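Local atomic coordinates of periplasmic binding protein (Mycobacterium smegmatis, PDB entry 4MDY), a protein that probably binds an iron-containing solute outside the cytoplasmic membrane and delivers it to an ABC transporter for import. Residues 55-59 and 271-275; 51-56 and 78-83; 103-107 and 129-133; 162-166 and 200-205. All blocks are in the same frame, centred on the assembly; numbering follows the deposited sequence.

The protein has the plan of its solute-binding family: two lobes joined by one long helix, 148-168, with a ligand cleft between them. Interactions 2 and 3 lie in series within the N-terminal lobe, centres about 16 Å apart, and touch through Leu83. Interaction 1 starts from the same stretch as interaction 2, sharing Thr55 and Asp56, and spans the cleft to helix 265-273 of the other lobe; it meets interaction 3 where Trp57 packs on Phe131. Interaction 4, on the far side of the chain's centre, its centre about 33 Å from that of interaction 2, binds the end of the connecting helix to the C-terminal lobe. Both 3 and 4 nest within the loop closed by 1.

Interaction 1 of 4, residues 55-59 and 271-275; sequences TDWFG and IAFAS
Two aromatic side chains from a loop of the N-terminal lobe close over the end of helix 265-273 in the C-terminal lobe, across the cleft expected of this family. Segment 55-59 leaves strand 53-55 in an irregular course that kinks at Trp57 (phi -119°, psi -68°); the turn at Gly59 (phi 93°) would press any CB against the carbonyl O of Phe58. Segment 271-275 is helical through Phe273; Ala274 breaks off with positive phi. The backbones stay apart (CA-CA 9.6 Å for Trp57 and Phe273, 10.0 Å for Phe58 and Ala272), so side chains fill the gap. The methyl of Ala272 is the bump: it fits the notch between the ring tips of Trp57 (chi1 t) and Phe58 (chi1 p), with Ala272 CB 3.9 Å from both Trp57 CH2 and Phe58 CZ. Trp57 CH2 also lies 3.7 Å from Ala272 O, at the indole edge. Beside this methyl the ring of Phe273 presents one face to Trp57, CE3 of Trp57 lying 3.7 Å from CE1 of Phe273; the Trp57 six-membered ring and Phe273 ring meet obliquely, planes at 49°, centroids 5.4 Å apart. Trp66 adds a ring against Phe58 and Phe273. With 194 Å² buried, apolar and aromatic contacts dominate between these two segments, while hydrogen bonds of Gly59 O with Lys265 NZ and Ser275 OG with Asp42 OD2 link the lobes nearby.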
loop_
_atom_site.group_PDB
_atom_site.type_symbol
_atom_site.label_atom_id
_atom_site.label_comp_id
_atom_site.label_asym_id
_atom_site.label_seq_id
_atom_site.Cartn_x
_atom_site.Cartn_y
_atom_site.Cartn_z
ATOM N N THR A 55 -10.408 8.759 -2.067
ATOM C CA THR A 55 -9.882 8.846 -3.424
ATOM C C THR A 55 -9.611 7.438 -3.947
ATOM O O THR A 55 -8.882 6.654 -3.325
ATOM C CB THR A 55 -8.623 9.724 -3.473
ATOM O OG1 THR A 55 -8.940 11.024 -2.963
ATOM C CG2 THR A 55 -8.104 9.868 -4.871
ATOM N N ASP A 56 -10.222 7.122 -5.085
ATOM C CA ASP A 56 -10.105 5.804 -5.692
ATOM C C ASP A 56 -8.720 5.640 -6.304
ATOM O O ASP A 56 -8.118 6.609 -6.767
ATOM C CB ASP A 56 -11.190 5.615 -6.767
ATOM C CG ASP A 56 -11.474 4.152 -7.079
ATOM O OD1 ASP A 56 -11.028 3.255 -6.342
ATOM O OD2 ASP A 56 -12.162 3.892 -8.079
ATOM N N TRP A 57 -8.210 4.416 -6.280
ATOM C CA TRP A 57 -6.929 4.090 -6.898
ATOM C C TRP A 57 -7.128 3.042 -8.000
ATOM O O TRP A 57 -6.958 3.346 -9.178
ATOM C CB TRP A 57 -5.934 3.631 -5.821
ATOM C CG TRP A 57 -4.574 3.268 -6.321
ATOM C CD1 TRP A 57 -4.033 3.544 -7.550
ATOM C CD2 TRP A 57 -3.557 2.584 -5.584
ATOM N NE1 TRP A 57 -2.751 3.051 -7.623
ATOM C CE2 TRP A 57 -2.436 2.456 -6.432
ATOM C CE3 TRP A 57 -3.492 2.052 -4.292
ATOM C CZ2 TRP A 57 -1.260 1.819 -6.027
ATOM C CZ3 TRP A 57 -2.324 1.421 -3.891
ATOM C CH2 TRP A 57 -1.225 1.313 -4.754
ATOM N N PHE A 58 -7.484 1.819 -7.623
ATOM C CA PHE A 58 -7.792 0.771 -8.607
ATOM C C PHE A 58 -8.689 -0.315 -8.022
ATOM O O PHE A 58 -8.977 -0.311 -6.824
ATOM C CB PHE A 58 -6.501 0.152 -9.163
ATOM C CG PHE A 58 -5.781 -0.751 -8.191
ATOM C CD1 PHE A 58 -5.022 -0.216 -7.158
ATOM C CD2 PHE A 58 -5.844 -2.135 -8.324
ATOM C CE1 PHE A 58 -4.353 -1.043 -6.264
ATOM C CE2 PHE A 58 -5.177 -2.969 -7.436
ATOM C CZ PHE A 58 -4.430 -2.420 -6.403
ATOM N N GLY A 59 -9.133 -1.231 -8.886
ATOM C CA GLY A 59 -9.898 -2.405 -8.473
ATOM C C GLY A 59 -11.414 -2.283 -8.496
ATOM O O GLY A 59 -12.111 -3.267 -8.257
ATOM N N ILE A 271 -1.277 -6.160 -0.696
ATOM C CA ILE A 271 0.146 -5.826 -0.850
ATOM C C ILE A 271 0.340 -4.382 -1.331
ATOM O O ILE A 271 1.167 -3.647 -0.789
ATOM C CB ILE A 271 0.844 -6.802 -1.814
ATOM C CG1 ILE A 271 0.887 -8.197 -1.194
ATOM C CG2 ILE A 271 2.253 -6.330 -2.158
ATOM C CD1 ILE A 271 1.141 -9.314 -2.186
ATOM N N ALA A 272 -0.438 -3.984 -2.336
ATOM C CA ALA A 272 -0.373 -2.641 -2.898
ATOM C C ALA A 272 -0.678 -1.565 -1.869
ATOM O O ALA A 272 0.032 -0.569 -1.789
ATOM C CB ALA A 272 -1.331 -2.509 -4.074
ATOM N N PHE A 273 -1.735 -1.764 -1.090
ATOM C CA PHE A 273 -2.144 -0.771 -0.101
ATOM C C PHE A 273 -1.181 -0.665 1.082
ATOM O O PHE A 273 -1.009 0.423 1.644
ATOM C CB PHE A 273 -3.555 -1.057 0.390
ATOM C CG PHE A 273 -4.608 -0.346 -0.399
ATOM C CD1 PHE A 273 -4.928 -0.762 -1.687
ATOM C CD2 PHE A 273 -5.268 0.752 0.137
ATOM C CE1 PHE A 273 -5.898 -0.095 -2.422
ATOM C CE2 PHE A 273 -6.228 1.420 -0.596
ATOM C CZ PHE A 273 -6.541 0.995 -1.874
ATOM N N ALA A 274 -0.567 -1.783 1.460
ATOM C CA ALA A 274 0.460 -1.786 2.509
ATOM C C ALA A 274 0.034 -0.916 3.697
ATOM O O ALA A 274 0.744 0.007 4.097
ATOM C CB ALA A 274 1.779 -1.297 1.934
ATOM N N SER A 275 -1.143 -1.206 4.237
ATOM C CA SER A 275 -1.762 -0.364 5.250
ATOM C C SER A 275 -1.936 -1.104 6.576
ATOM O O SER A 275 -1.762 -2.317 6.636
ATOM C CB SER A 275 -3.122 0.109 4.739
ATOM O OG SER A 275 -4.117 -0.857 4.982
#

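Interaction 2 of 4, residues 51-56 and 78-83; sequences PIAVTD and PAVLNL
A parallel beta-alpha-beta unit brings these segments together: strand 53-55, helix 67-73 and strand 79-81, with the two strands side by side in the N-terminal lobe. Their short axes approach to 4.6 Å at 27°. The register pairs Ala53 with Ala79, Val54 with Val80 and Thr55 with Leu81, at CA-CA distances of 4.4, 5.1 and 4.4 Å. Four backbone bonds form the ladder: Ala79 N to Ile52 O (3.0 Å), Val54 N to Ala79 O (2.9 Å), Leu81 N to Val54 O (2.8 Å) and Asp56 N to Leu81 O (2.9 Å). Val54 thus spends both its NH and its carbonyl on this neighbour, while Ala53 bonds through its backbone to Ser35, placing strand 53-55 between strands 33-35 and 79-81. Thr55 OG1 (chi1 m) is satisfied by Ser35 O. CA-H...O contacts tighten the pairing, as from Ala53 CA to Ala79 O at 3.1 Å. Ala53, Ala79, Thr55 and Leu81 share one face, where Ala53 CB is 4.0 Å from Leu81 CD1 and Leu81 packs on helix 89-94. On the other face Val54 CG2 lies 4.2 Å from Pro78 CG, and Asp56 CB 3.9 Å from Val80 CG1. Beyond the last direct bond the chains separate, and water 1 spans the gap: it donates to Asp56 O at 2.6 Å and accepts from Leu83 N at 2.9 Å.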
loop_
_atom_site.group_PDB
_atom_site.type_symbol
_atom_site.label_atom_id
_atom_site.label_comp_id
_atom_site.label_asym_id
_atom_site.label_seq_id
_atom_site.Cartn_x
_atom_site.Cartn_y
_atom_site.Cartn_z
ATOM N N PRO A 51 -13.811 8.856 6.696
ATOM C CA PRO A 51 -13.725 10.041 5.843
ATOM C C PRO A 51 -15.042 10.366 5.148
ATOM O O PRO A 51 -15.850 9.467 4.906
ATOM C CB PRO A 51 -12.661 9.684 4.799
ATOM C CG PRO A 51 -12.342 8.247 4.972
ATOM C CD PRO A 51 -13.070 7.700 6.159
ATOM N N ILE A 52 -15.245 11.644 4.844
ATOM C CA ILE A 52 -16.393 12.081 4.046
ATOM C C ILE A 52 -16.114 11.971 2.548
ATOM O O ILE A 52 -17.024 12.101 1.728
ATOM C CB ILE A 52 -16.820 13.518 4.379
ATOM C CG1 ILE A 52 -15.689 14.516 4.102
ATOM C CG2 ILE A 52 -17.293 13.588 5.823
ATOM C CD1 ILE A 52 -16.170 15.922 3.854
ATOM N N ALA A 53 -14.849 11.747 2.203
ATOM C CA ALA A 53 -14.445 11.465 0.829
ATOM C C ALA A 53 -13.237 10.547 0.813
ATOM O O ALA A 53 -12.320 10.688 1.642
ATOM C CB ALA A 53 -14.124 12.745 0.088
ATOM N N VAL A 54 -13.249 9.612 -0.129
ATOM C CA VAL A 54 -12.144 8.698 -0.370
ATOM C C VAL A 54 -11.709 8.876 -1.823
ATOM O O VAL A 54 -12.540 9.133 -2.707
ATOM C CB VAL A 54 -12.563 7.232 -0.118
ATOM C CG1 VAL A 54 -11.452 6.263 -0.502
ATOM C CG2 VAL A 54 -12.972 7.040 1.333
ATOM N N THR A 55 -10.408 8.759 -2.067
ATOM C CA THR A 55 -9.882 8.846 -3.424
ATOM C C THR A 55 -9.611 7.438 -3.947
ATOM O O THR A 55 -8.882 6.654 -3.325
ATOM C CB THR A 55 -8.623 9.724 -3.473
ATOM O OG1 THR A 55 -8.940 11.024 -2.963
ATOM C CG2 THR A 55 -8.104 9.868 -4.871
ATOM N N ASP A 56 -10.222 7.122 -5.085
ATOM C CA ASP A 56 -10.105 5.804 -5.692
ATOM C C ASP A 56 -8.720 5.640 -6.304
ATOM O O ASP A 56 -8.118 6.609 -6.767
ATOM C CB ASP A 56 -11.190 5.615 -6.767
ATOM C CG ASP A 56 -11.474 4.152 -7.079
ATOM O OD1 ASP A 56 -11.028 3.255 -6.342
ATOM O OD2 ASP A 56 -12.162 3.892 -8.079
ATOM N N PRO A 78 -19.321 7.831 1.530
ATOM C CA PRO A 78 -18.439 8.959 1.220
ATOM C C PRO A 78 -18.431 9.311 -0.256
ATOM O O PRO A 78 -18.685 8.457 -1.100
ATOM C CB PRO A 78 -17.056 8.444 1.638
ATOM C CG PRO A 78 -17.151 6.975 1.478
ATOM C CD PRO A 78 -18.553 6.628 1.898
ATOM N N ALA A 79 -18.135 10.567 -0.559
ATOM C CA ALA A 79 -17.856 10.968 -1.927
ATOM C C ALA A 79 -16.594 10.248 -2.406
ATOM O O ALA A 79 -15.669 9.991 -1.615
ATOM C CB ALA A 79 -17.681 12.476 -2.018
ATOM N N VAL A 80 -16.571 9.904 -3.690
ATOM C CA VAL A 80 -15.415 9.252 -4.300
ATOM C C VAL A 80 -14.713 10.196 -5.263
ATOM O O VAL A 80 -15.295 10.649 -6.238
ATOM C CB VAL A 80 -15.806 7.968 -5.057
ATOM C CG1 VAL A 80 -14.565 7.304 -5.650
ATOM C CG2 VAL A 80 -16.546 7.012 -4.130
ATOM N N LEU A 81 -13.448 10.474 -4.978
ATOM C CA LEU A 81 -12.636 11.345 -5.802
ATOM C C LEU A 81 -11.690 10.484 -6.607
ATOM O O LEU A 81 -11.597 9.280 -6.391
ATOM C CB LEU A 81 -11.815 12.283 -4.912
ATOM C CG LEU A 81 -12.561 12.990 -3.783
ATOM C CD1 LEU A 81 -11.587 13.747 -2.884
ATOM C CD2 LEU A 81 -13.607 13.927 -4.367
ATOM N N ASN A 82 -10.966 11.105 -7.524
ATOM C CA ASN A 82 -9.863 10.429 -8.204
ATOM C C ASN A 82 -8.830 11.449 -8.646
ATOM O O ASN A 82 -9.106 12.645 -8.653
ATOM C CB ASN A 82 -10.365 9.599 -9.389
ATOM C CG ASN A 82 -10.946 10.449 -10.496
ATOM O OD1 ASN A 82 -10.255 11.277 -11.083
ATOM N ND2 ASN A 82 -12.217 10.240 -10.797
ATOM N N LEU A 83 -7.651 10.963 -9.017
ATOM C CA LEU A 83 -6.517 11.826 -9.354
ATOM C C LEU A 83 -6.234 11.879 -10.855
ATOM O O LEU A 83 -5.142 12.256 -11.257
ATOM C CB LEU A 83 -5.262 11.348 -8.605
ATOM C CG LEU A 83 -5.310 11.359 -7.075
ATOM C CD1 LEU A 83 -3.965 10.952 -6.485
ATOM C CD2 LEU A 83 -5.715 12.729 -6.560
HETATM O O HOH W 1 -7.108 8.088 -8.656
#

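Interaction 3 of 4, residues 103-107 and 129-133; sequences TNAGL and AFFEP
This is a loop-to-loop contact in the N-terminal lobe, joining the turn after strand 99-102 to the chain that follows strand 121-123 and leads into helix 134-144, where Pro133 takes the N-cap position. Neither segment is regular; CA atoms come closest between Asn104 and Phe130 and between Gly106 and Ala129, 4.6 Å each. Two direct anchors set the spacing. Asn104 (chi1 t) reaches across so that its OD1 accepts from Phe131 N at 2.8 Å, while its ND2 is bonded to Thr39 OG1. In turn Ala129 O accepts from Gly106 N at 3.0 Å and, weakly, from Ala105 N at 3.5 Å. Phe131 adopts left-handed backbone angles (55°/45°), and the Asn104 carboxamide lies over one face of its ring; that ring meets Trp57 of interaction 1. Gly106, also at positive phi, packs its CA over the Phe130 ring in a CH-pi contact, 3.7 Å from the centroid; an ideal CB would come within 2.6 Å of Phe130 CE2. Two waters extend the anchors: water 2 links Thr103 O and Glu132 N at 2.8 Å each, and water 3 accepts from Ala105 N (3.0 Å) and Leu107 N (3.1 Å) and donates to Ala129 O (2.8 Å). Since so much of the polar backbone is answered by a carboxamide, a carbonyl and waters, the pairing specifies the loops' shape without any sheet ladder.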
loop_
_atom_site.group_PDB
_atom_site.type_symbol
_atom_site.label_atom_id
_atom_site.label_comp_id
_atom_site.label_asym_id
_atom_site.label_seq_id
_atom_site.Cartn_x
_atom_site.Cartn_y
_atom_site.Cartn_z
ATOM N N THR A 103 -1.065 12.559 1.975
ATOM C CA THR A 103 0.300 12.075 2.129
ATOM C C THR A 103 0.733 11.227 0.933
ATOM O O THR A 103 1.924 11.078 0.684
ATOM C CB THR A 103 0.452 11.243 3.422
ATOM O OG1 THR A 103 -0.418 10.108 3.369
ATOM C CG2 THR A 103 0.108 12.071 4.634
ATOM N N ASN A 104 -0.241 10.706 0.181
ATOM C CA ASN A 104 0.008 9.799 -0.935
ATOM C C ASN A 104 -0.809 10.238 -2.151
ATOM O O ASN A 104 -1.575 9.458 -2.720
ATOM C CB ASN A 104 -0.368 8.373 -0.515
ATOM C CG ASN A 104 0.111 7.311 -1.492
ATOM O OD1 ASN A 104 0.912 7.570 -2.389
ATOM N ND2 ASN A 104 -0.367 6.094 -1.303
ATOM N N ALA A 105 -0.626 11.501 -2.524
ATOM C CA ALA A 105 -1.474 12.182 -3.501
ATOM C C ALA A 105 -0.694 12.961 -4.580
ATOM O O ALA A 105 -1.304 13.625 -5.423
ATOM C CB ALA A 105 -2.414 13.121 -2.759
ATOM N N GLY A 106 0.637 12.880 -4.561
ATOM C CA GLY A 106 1.472 13.641 -5.490
ATOM C C GLY A 106 1.483 15.133 -5.198
ATOM O O GLY A 106 1.704 15.952 -6.087
ATOM N N LEU A 107 1.277 15.482 -3.935
ATOM C CA LEU A 107 1.171 16.871 -3.522
ATOM C C LEU A 107 2.470 17.635 -3.777
ATOM O O LEU A 107 3.549 17.150 -3.439
ATOM C CB LEU A 107 0.816 16.924 -2.036
ATOM C CG LEU A 107 0.267 18.220 -1.460
ATOM C CD1 LEU A 107 -1.058 18.579 -2.118
ATOM C CD2 LEU A 107 0.104 18.073 0.044
ATOM N N ALA A 129 6.404 12.027 -2.784
ATOM C CA ALA A 129 5.063 12.607 -2.852
ATOM C C ALA A 129 4.004 11.531 -3.054
ATOM O O ALA A 129 2.830 11.754 -2.775
ATOM C CB ALA A 129 5.001 13.638 -3.967
ATOM N N PHE A 130 4.447 10.379 -3.556
ATOM C CA PHE A 130 3.659 9.156 -3.612
ATOM C C PHE A 130 4.412 8.038 -2.892
ATOM O O PHE A 130 5.635 7.945 -2.981
ATOM C CB PHE A 130 3.438 8.715 -5.057
ATOM C CG PHE A 130 2.311 9.425 -5.764
ATOM C CD1 PHE A 130 0.992 9.199 -5.399
ATOM C CD2 PHE A 130 2.572 10.279 -6.828
ATOM C CE1 PHE A 130 -0.042 9.826 -6.057
ATOM C CE2 PHE A 130 1.538 10.916 -7.496
ATOM C CZ PHE A 130 0.229 10.685 -7.112
ATOM N N PHE A 131 3.666 7.183 -2.207
ATOM C CA PHE A 131 4.187 5.936 -1.650
ATOM C C PHE A 131 5.403 6.114 -0.739
ATOM O O PHE A 131 6.370 5.369 -0.838
ATOM C CB PHE A 131 4.471 4.935 -2.775
ATOM C CG PHE A 131 3.282 4.688 -3.662
ATOM C CD1 PHE A 131 2.096 4.209 -3.127
ATOM C CD2 PHE A 131 3.339 4.952 -5.022
ATOM C CE1 PHE A 131 0.989 3.989 -3.930
ATOM C CE2 PHE A 131 2.233 4.736 -5.830
ATOM C CZ PHE A 131 1.060 4.256 -5.283
ATOM N N GLU A 132 5.338 7.102 0.149
ATOM C CA GLU A 132 6.295 7.204 1.255
ATOM C C GLU A 132 6.108 6.002 2.187
ATOM O O GLU A 132 5.046 5.368 2.175
ATOM C CB GLU A 132 6.101 8.512 2.028
ATOM C CG GLU A 132 4.836 8.573 2.879
ATOM C CD GLU A 132 4.726 9.825 3.727
ATOM O OE1 GLU A 132 5.680 10.631 3.787
ATOM O OE2 GLU A 132 3.666 9.993 4.353
ATOM N N PRO A 133 7.131 5.676 2.999
ATOM C CA PRO A 133 7.008 4.532 3.908
ATOM C C PRO A 133 5.664 4.486 4.658
ATOM O O PRO A 133 5.240 5.485 5.239
ATOM C CB PRO A 133 8.184 4.733 4.875
ATOM C CG PRO A 133 9.217 5.394 4.036
ATOM C CD PRO A 133 8.467 6.292 3.079
HETATM O O HOH W 2 4.084 9.616 -0.257
HETATM O O HOH W 3 1.148 13.618 -1.485
#

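Interaction 4 of 4, residues 162-166 and 200-205; sequences FTTVK and FLTQMG
Residues 162-166, near the end of the long connecting helix 148-168, lie against the last turn of helix 199-203, which closes in a Schellman motif at Gly205. The two backbones come closest where the CA atoms of Lys166 and Met204 are 4.5 Å apart. Gly205 has positive phi (106°) and its N bonds Thr202 O at 3.0 Å; a CB here would jam against the carbonyl O of Met204. Lys166 CA approaches Met204 O at 3.5 Å in a CA-H...O contact. Phe162 (chi1 m) makes the largest contribution, 105 Å² covered, its ring face lying against Phe200 CB, which sits 3.8 Å from the ring centroid and almost along its normal, a CH-pi contact. The Phe162 and Phe200 rings themselves meet obliquely, planes at 46°. Met204, a selenomethionine with an extended side chain, touches Phe162 through CE (3.3 Å to CE1) and Val165 through CG (3.7 Å to CG1). Tyr279 meets Phe162 edge-to-face, and helix 279-294 covers Phe162, Val165 and Phe200, so the connecting helix is built into the C-terminal lobe. Gln203 NE2 bonds Asp159 OD1, and water 4 joins Gln203 O (2.8 Å) to Thr163 OG1 (3.1 Å).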
loop_
_atom_site.group_PDB
_atom_site.type_symbol
_atom_site.label_atom_id
_atom_site.label_comp_id
_atom_site.label_asym_id
_atom_site.label_seq_id
_atom_site.Cartn_x
_atom_site.Cartn_y
_atom_site.Cartn_z
ATOM N N PHE A 162 3.995 -10.312 11.164
ATOM C CA PHE A 162 5.061 -10.817 10.291
ATOM C C PHE A 162 6.155 -11.569 11.064
ATOM O O PHE A 162 6.668 -12.580 10.583
ATOM C CB PHE A 162 5.646 -9.687 9.439
ATOM C CG PHE A 162 4.653 -9.090 8.478
ATOM C CD1 PHE A 162 3.937 -9.906 7.600
ATOM C CD2 PHE A 162 4.417 -7.727 8.453
ATOM C CE1 PHE A 162 3.010 -9.368 6.717
ATOM C CE2 PHE A 162 3.497 -7.186 7.570
ATOM C CZ PHE A 162 2.790 -8.005 6.703
ATOM N N THR A 163 6.493 -11.082 12.256
ATOM C CA THR A 163 7.410 -11.792 13.166
ATOM C C THR A 163 6.879 -13.192 13.484
ATOM O O THR A 163 7.638 -14.153 13.531
ATOM C CB THR A 163 7.603 -11.012 14.485
ATOM O OG1 THR A 163 8.458 -9.885 14.251
ATOM C CG2 THR A 163 8.235 -11.889 15.578
ATOM N N THR A 164 5.572 -13.293 13.698
ATOM C CA THR A 164 4.934 -14.565 14.005
ATOM C C THR A 164 4.965 -15.513 12.798
ATOM O O THR A 164 5.106 -16.724 12.971
ATOM C CB THR A 164 3.484 -14.356 14.489
ATOM O OG1 THR A 164 3.500 -13.653 15.735
ATOM C CG2 THR A 164 2.768 -15.677 14.688
ATOM N N VAL A 165 4.838 -14.966 11.588
ATOM C CA VAL A 165 4.930 -15.777 10.365
ATOM C C VAL A 165 6.300 -16.458 10.300
ATOM O O VAL A 165 6.404 -17.648 9.985
ATOM C CB VAL A 165 4.698 -14.941 9.086
ATOM C CG1 VAL A 165 5.029 -15.754 7.840
ATOM C CG2 VAL A 165 3.257 -14.450 9.019
ATOM N N LYS A 166 7.340 -15.690 10.607
ATOM C CA LYS A 166 8.713 -16.196 10.642
ATOM C C LYS A 166 8.838 -17.374 11.614
ATOM O O LYS A 166 9.429 -18.402 11.283
ATOM C CB LYS A 166 9.659 -15.044 11.007
ATOM C CG LYS A 166 11.114 -15.408 11.228
ATOM C CD LYS A 166 12.017 -14.216 10.934
ATOM C CE LYS A 166 13.242 -14.169 11.835
ATOM N NZ LYS A 166 12.948 -13.450 13.107
ATOM N N PHE A 200 8.146 -6.325 4.638
ATOM C CA PHE A 200 7.286 -7.384 5.141
ATOM C C PHE A 200 7.807 -8.773 4.770
ATOM O O PHE A 200 7.661 -9.697 5.550
ATOM C CB PHE A 200 5.827 -7.197 4.702
ATOM C CG PHE A 200 5.544 -7.591 3.285
ATOM C CD1 PHE A 200 5.771 -6.705 2.235
ATOM C CD2 PHE A 200 5.005 -8.836 2.996
ATOM C CE1 PHE A 200 5.486 -7.070 0.929
ATOM C CE2 PHE A 200 4.708 -9.199 1.692
ATOM C CZ PHE A 200 4.948 -8.317 0.657
ATOM N N LEU A 201 8.430 -8.902 3.600
ATOM C CA LEU A 201 8.997 -10.178 3.171
ATOM C C LEU A 201 10.224 -10.528 4.002
ATOM O O LEU A 201 10.374 -11.676 4.443
ATOM C CB LEU A 201 9.362 -10.144 1.688
ATOM C CG LEU A 201 8.189 -9.980 0.716
ATOM C CD1 LEU A 201 8.711 -9.685 -0.678
ATOM C CD2 LEU A 201 7.304 -11.214 0.709
ATOM N N THR A 202 11.085 -9.537 4.210
ATOM C CA THR A 202 12.282 -9.686 5.031
ATOM C C THR A 202 11.910 -10.071 6.470
ATOM O O THR A 202 12.550 -10.940 7.071
ATOM C CB THR A 202 13.130 -8.391 4.997
ATOM O OG1 THR A 202 13.582 -8.159 3.656
ATOM C CG2 THR A 202 14.347 -8.483 5.918
ATOM N N GLN A 203 10.868 -9.435 7.004
ATOM C CA GLN A 203 10.373 -9.715 8.366
ATOM C C GLN A 203 9.828 -11.136 8.528
ATOM O O GLN A 203 9.849 -11.691 9.626
ATOM C CB GLN A 203 9.259 -8.741 8.748
ATOM C CG GLN A 203 9.690 -7.318 9.052
ATOM C CD GLN A 203 8.484 -6.416 9.316
ATOM O OE1 GLN A 203 7.763 -6.038 8.394
ATOM N NE2 GLN A 203 8.253 -6.086 10.578
HETATM N N MSE A 204 9.327 -11.711 7.436
HETATM C CA MSE A 204 8.869 -13.102 7.434
HETATM C C MSE A 204 10.010 -14.090 7.326
HETATM O O MSE A 204 9.784 -15.300 7.401
HETATM C CB MSE A 204 7.930 -13.333 6.252
HETATM C CG MSE A 204 6.555 -12.712 6.444
HETATM SE SE MSE A 204 5.534 -13.124 4.811
HETATM C CE MSE A 204 3.859 -12.128 5.052
ATOM N N GLY A 205 11.236 -13.598 7.129
ATOM C CA GLY A 205 12.427 -14.448 7.097
ATOM C C GLY A 205 13.016 -14.670 5.718
ATOM O O GLY A 205 14.078 -15.275 5.591
HETATM O O HOH W 4 10.529 -10.436 12.051
#